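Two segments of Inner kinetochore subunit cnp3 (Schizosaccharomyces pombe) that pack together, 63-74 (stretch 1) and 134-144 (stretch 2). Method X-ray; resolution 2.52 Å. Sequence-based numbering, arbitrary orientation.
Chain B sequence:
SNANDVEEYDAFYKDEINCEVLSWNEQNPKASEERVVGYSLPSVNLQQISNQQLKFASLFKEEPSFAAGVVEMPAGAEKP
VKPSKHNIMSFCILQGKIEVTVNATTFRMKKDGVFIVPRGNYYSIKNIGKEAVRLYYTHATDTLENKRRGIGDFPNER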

# COMPACT_ATOMS: atom_id res chain seq x y z
N GLU B 63 -5.84 -10.90 -6.27
CA GLU B 63 -7.19 -11.30 -5.92
C GLU B 63 -7.14 -12.57 -5.07
O GLU B 63 -6.35 -13.47 -5.34
CB GLU B 63 -8.04 -11.53 -7.17
CG GLU B 63 -8.90 -10.33 -7.54
CD GLU B 63 -10.24 -10.31 -6.81
OE1 GLU B 63 -10.57 -9.26 -6.22
OE2 GLU B 63 -10.95 -11.33 -6.82
N PRO B 64 -7.99 -12.68 -4.04
CA PRO B 64 -8.94 -11.65 -3.61
C PRO B 64 -8.47 -10.78 -2.44
O PRO B 64 -9.24 -9.95 -1.96
CB PRO B 64 -10.16 -12.47 -3.20
CG PRO B 64 -9.59 -13.78 -2.73
CD PRO B 64 -8.24 -13.97 -3.37
N SER B 65 -7.22 -10.94 -2.00
CA SER B 65 -6.81 -10.32 -0.74
C SER B 65 -6.25 -8.90 -0.88
O SER B 65 -6.38 -8.11 0.07
CB SER B 65 -5.78 -11.24 -0.04
OG SER B 65 -4.44 -10.87 -0.34
N PHE B 66 -5.63 -8.54 -2.00
CA PHE B 66 -4.94 -7.26 -2.09
C PHE B 66 -4.99 -6.72 -3.51
O PHE B 66 -4.91 -7.48 -4.47
CB PHE B 66 -3.49 -7.42 -1.62
CG PHE B 66 -2.61 -6.21 -1.86
CD1 PHE B 66 -2.50 -5.23 -0.89
CD2 PHE B 66 -1.86 -6.09 -3.03
CE1 PHE B 66 -1.68 -4.12 -1.08
CE2 PHE B 66 -1.05 -4.99 -3.24
CZ PHE B 66 -0.96 -4.00 -2.26
N ALA B 67 -5.13 -5.40 -3.63
CA ALA B 67 -5.04 -4.70 -4.91
C ALA B 67 -4.45 -3.32 -4.67
O ALA B 67 -4.59 -2.76 -3.58
CB ALA B 67 -6.40 -4.60 -5.61
N ALA B 68 -3.78 -2.78 -5.69
CA ALA B 68 -3.19 -1.45 -5.58
C ALA B 68 -3.17 -0.74 -6.93
O ALA B 68 -3.10 -1.38 -7.99
CB ALA B 68 -1.77 -1.51 -5.00
N GLY B 69 -3.20 0.59 -6.88
CA GLY B 69 -3.23 1.36 -8.10
C GLY B 69 -2.94 2.83 -7.87
O GLY B 69 -2.44 3.22 -6.81
N VAL B 70 -3.28 3.63 -8.88
CA VAL B 70 -3.06 5.07 -8.84
C VAL B 70 -4.34 5.78 -9.22
O VAL B 70 -5.06 5.35 -10.14
CB VAL B 70 -1.89 5.50 -9.76
CG1 VAL B 70 -2.05 4.91 -11.16
CG2 VAL B 70 -1.75 7.02 -9.83
N VAL B 71 -4.64 6.86 -8.49
CA VAL B 71 -5.75 7.76 -8.76
C VAL B 71 -5.17 9.17 -8.86
O VAL B 71 -4.29 9.53 -8.07
CB VAL B 71 -6.84 7.69 -7.66
CG1 VAL B 71 -7.81 8.88 -7.76
CG2 VAL B 71 -7.59 6.37 -7.71
N GLU B 72 -5.66 9.94 -9.84
CA GLU B 72 -5.37 11.36 -10.00
C GLU B 72 -6.66 12.16 -9.95
O GLU B 72 -7.69 11.70 -10.45
CB GLU B 72 -4.68 11.70 -11.33
CG GLU B 72 -4.36 13.18 -11.43
CD GLU B 72 -3.84 13.56 -12.76
OE1 GLU B 72 -2.95 12.84 -13.25
OE2 GLU B 72 -4.35 14.56 -13.31
N MSE B 73 -6.61 13.35 -9.36
CA MSE B 73 -7.79 14.20 -9.30
C MSE B 73 -7.49 15.59 -9.86
O MSE B 73 -6.61 16.29 -9.36
CB MSE B 73 -8.27 14.29 -7.86
CG MSE B 73 -8.87 12.97 -7.45
SE MSE B 73 -9.73 13.04 -5.75
CE MSE B 73 -8.16 13.04 -4.59
N PRO B 74 -8.21 15.97 -10.91
CA PRO B 74 -8.01 17.31 -11.49
C PRO B 74 -8.37 18.40 -10.49
O PRO B 74 -8.88 18.16 -9.40
CB PRO B 74 -8.95 17.31 -12.70
CG PRO B 74 -9.30 15.86 -12.94
CD PRO B 74 -9.23 15.19 -11.61
N ARG B 134 -2.35 13.29 -7.25
CA ARG B 134 -2.06 11.96 -7.76
C ARG B 134 -1.84 11.13 -6.49
O ARG B 134 -1.08 11.54 -5.60
CB ARG B 134 -0.83 11.96 -8.68
CG ARG B 134 -0.18 10.59 -8.87
CD ARG B 134 1.20 10.60 -9.55
NE ARG B 134 1.40 11.46 -10.73
CZ ARG B 134 0.80 11.30 -11.90
NH1 ARG B 134 -0.11 10.35 -12.08
NH2 ARG B 134 1.07 12.14 -12.89
N LEU B 135 -2.54 9.99 -6.39
CA LEU B 135 -2.45 9.15 -5.19
C LEU B 135 -2.09 7.72 -5.54
O LEU B 135 -2.56 7.18 -6.54
CB LEU B 135 -3.76 9.12 -4.41
CG LEU B 135 -4.53 10.39 -4.08
CD1 LEU B 135 -6.03 10.07 -3.93
CD2 LEU B 135 -3.96 11.00 -2.81
N TYR B 136 -1.32 7.10 -4.65
CA TYR B 136 -1.10 5.66 -4.66
C TYR B 136 -2.04 5.01 -3.65
O TYR B 136 -1.98 5.33 -2.46
CB TYR B 136 0.36 5.35 -4.32
CG TYR B 136 0.62 3.88 -4.13
CD1 TYR B 136 0.54 3.01 -5.20
CD2 TYR B 136 0.95 3.36 -2.89
CE1 TYR B 136 0.78 1.67 -5.05
CE2 TYR B 136 1.19 2.01 -2.73
CZ TYR B 136 1.10 1.17 -3.81
OH TYR B 136 1.33 -0.17 -3.67
N TYR B 137 -2.91 4.11 -4.12
CA TYR B 137 -3.88 3.48 -3.24
C TYR B 137 -3.62 1.98 -3.13
O TYR B 137 -3.12 1.34 -4.06
CB TYR B 137 -5.33 3.72 -3.71
CG TYR B 137 -5.79 2.87 -4.89
CD1 TYR B 137 -6.28 1.58 -4.71
CD2 TYR B 137 -5.75 3.37 -6.19
CE1 TYR B 137 -6.69 0.80 -5.78
CE2 TYR B 137 -6.18 2.61 -7.27
CZ TYR B 137 -6.64 1.32 -7.06
OH TYR B 137 -7.06 0.57 -8.14
N THR B 138 -3.98 1.43 -1.97
CA THR B 138 -4.05 -0.00 -1.77
C THR B 138 -5.34 -0.28 -1.02
O THR B 138 -5.73 0.49 -0.14
CB THR B 138 -2.84 -0.54 -0.98
OG1 THR B 138 -2.95 -0.17 0.39
CG2 THR B 138 -1.52 0.02 -1.54
N HIS B 139 -6.00 -1.39 -1.36
CA HIS B 139 -7.06 -1.91 -0.51
C HIS B 139 -6.83 -3.39 -0.27
O HIS B 139 -6.22 -4.08 -1.09
CB HIS B 139 -8.47 -1.65 -1.08
CG HIS B 139 -8.73 -2.26 -2.42
ND1 HIS B 139 -8.69 -1.53 -3.59
CD2 HIS B 139 -9.07 -3.52 -2.77
CE1 HIS B 139 -8.97 -2.33 -4.61
NE2 HIS B 139 -9.21 -3.54 -4.14
N ALA B 140 -7.23 -3.83 0.92
CA ALA B 140 -6.99 -5.19 1.38
C ALA B 140 -8.18 -5.65 2.21
O ALA B 140 -8.92 -4.84 2.78
CB ALA B 140 -5.69 -5.28 2.19
N THR B 141 -8.35 -6.96 2.29
CA THR B 141 -9.45 -7.53 3.05
C THR B 141 -9.00 -8.84 3.67
O THR B 141 -8.04 -9.47 3.21
CB THR B 141 -10.70 -7.72 2.17
OG1 THR B 141 -11.76 -8.30 2.95
CG2 THR B 141 -10.38 -8.60 0.97
N ASP B 142 -9.70 -9.24 4.73
CA ASP B 142 -9.36 -10.44 5.49
C ASP B 142 -10.19 -11.60 4.95
O ASP B 142 -11.36 -11.75 5.28
CB ASP B 142 -9.62 -10.21 6.98
CG ASP B 142 -8.95 -11.25 7.85
OD1 ASP B 142 -9.25 -12.45 7.69
OD2 ASP B 142 -8.13 -10.85 8.70
N THR B 143 -9.56 -12.42 4.11
CA THR B 143 -10.29 -13.45 3.38
C THR B 143 -10.87 -14.50 4.31
O THR B 143 -11.97 -15.01 4.08
CB THR B 143 -9.38 -14.09 2.33
OG1 THR B 143 -8.23 -14.65 2.98
CG2 THR B 143 -8.93 -13.05 1.32
N LEU B 144 -10.12 -14.87 5.36
CA LEU B 144 -10.65 -15.81 6.34
C LEU B 144 -11.85 -15.21 7.06
O LEU B 144 -12.91 -15.84 7.18
CB LEU B 144 -9.56 -16.21 7.33
CG LEU B 144 -9.91 -17.20 8.45
CD1 LEU B 144 -10.70 -18.40 7.94
CD2 LEU B 144 -8.65 -17.68 9.15

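Residues 66-73 and the strand that begins before Arg134 run side by side as antiparallel neighbours in a sheet: the angle between their N-to-C directions is 154°, and their axes approach to 4.5 Å. The register pairs Phe66 with Ala140 and continues without a bulge to Glu72 with Arg134. CA-CA distances alternate as an antiparallel ladder requires, wide at hydrogen-bonded pairs (5.6 Å between Ala67 CA and His139 CA) and narrow at the others (4.2 Å between Ala68 CA and Thr138 CA).

Three pairs exchange two hydrogen bonds each. Ala67 N donates to His139 O at 3.1 Å, and His139 N returns the bond to Ala67 O at 3.0 Å. Gly69 N to Tyr137 O and Tyr137 N to Gly69 O both measure 2.9 Å. Val71 N reaches Leu135 O at 2.9 Å, whereas Leu135 N to Val71 O is very short at 2.5 Å. A seventh bond, Thr141 N to Ser65 O at 3.2 Å, extends the ladder beyond the first strand's start. All seven have N-H...O angles between 152° and 166°, so the donors point well at their acceptors. CA-H...O contacts fill in between them; Ala68 CA, for example, lies 3.2 Å from Tyr137 O.

Side chains alternate between the two faces. On the face carrying Ala67, Val71, Leu135, Tyr137 and His139, the central feature is Tyr137. Its chi1 of 77° (p) lays the ring across the neighbouring strand, where Gly69 CA sits over the ring face, 3.7 Å from the centroid and 29° off the normal, a CH-pi contact. Glycine suits this site because an ideal CB there would come within 2.6 Å of Tyr137 CE2. The same ring meets Val71, whose CG2 is 3.8 Å from Tyr137 CD2. His139, also p, bends back in a similar way, bringing its NE2 to 3.3 Å from Ala67 CB, while Ala67 O lies over its ring face; the small alanine leaves room for the imidazole. Farther along, Leu135 CD1 packs 3.7 Å from CE of the selenomethionine Met73.

The face with Phe66, Ala68, Val70 and Glu72 has lighter cross-strand packing. Phe66 CE1 approaches Thr138 CB at 3.8 Å, and Ala140 CB lies near the plane of the phenyl ring at its edge, 4.4 Å from Phe66 CD1. Ala68 CB contacts Tyr136 CE1 at 4.1 Å. Val70 CG2 rests 4.0 Å from Arg134 CG, beside the aliphatic part of the arginine. At the partly exposed end, Glu72 OE1 and Arg134 NH1 form a long salt bridge of 4.0 Å; the oxygen lies well out of the guanidinium plane, so the attraction is between charges without a directed N-H.

Beyond the ladder, Thr143 CG2 touches Ser65 CB at 3.9 Å, its methyl group adding apolar contact at this buried end. Altogether the two stretches bury 904 Å² between them, both sides summed.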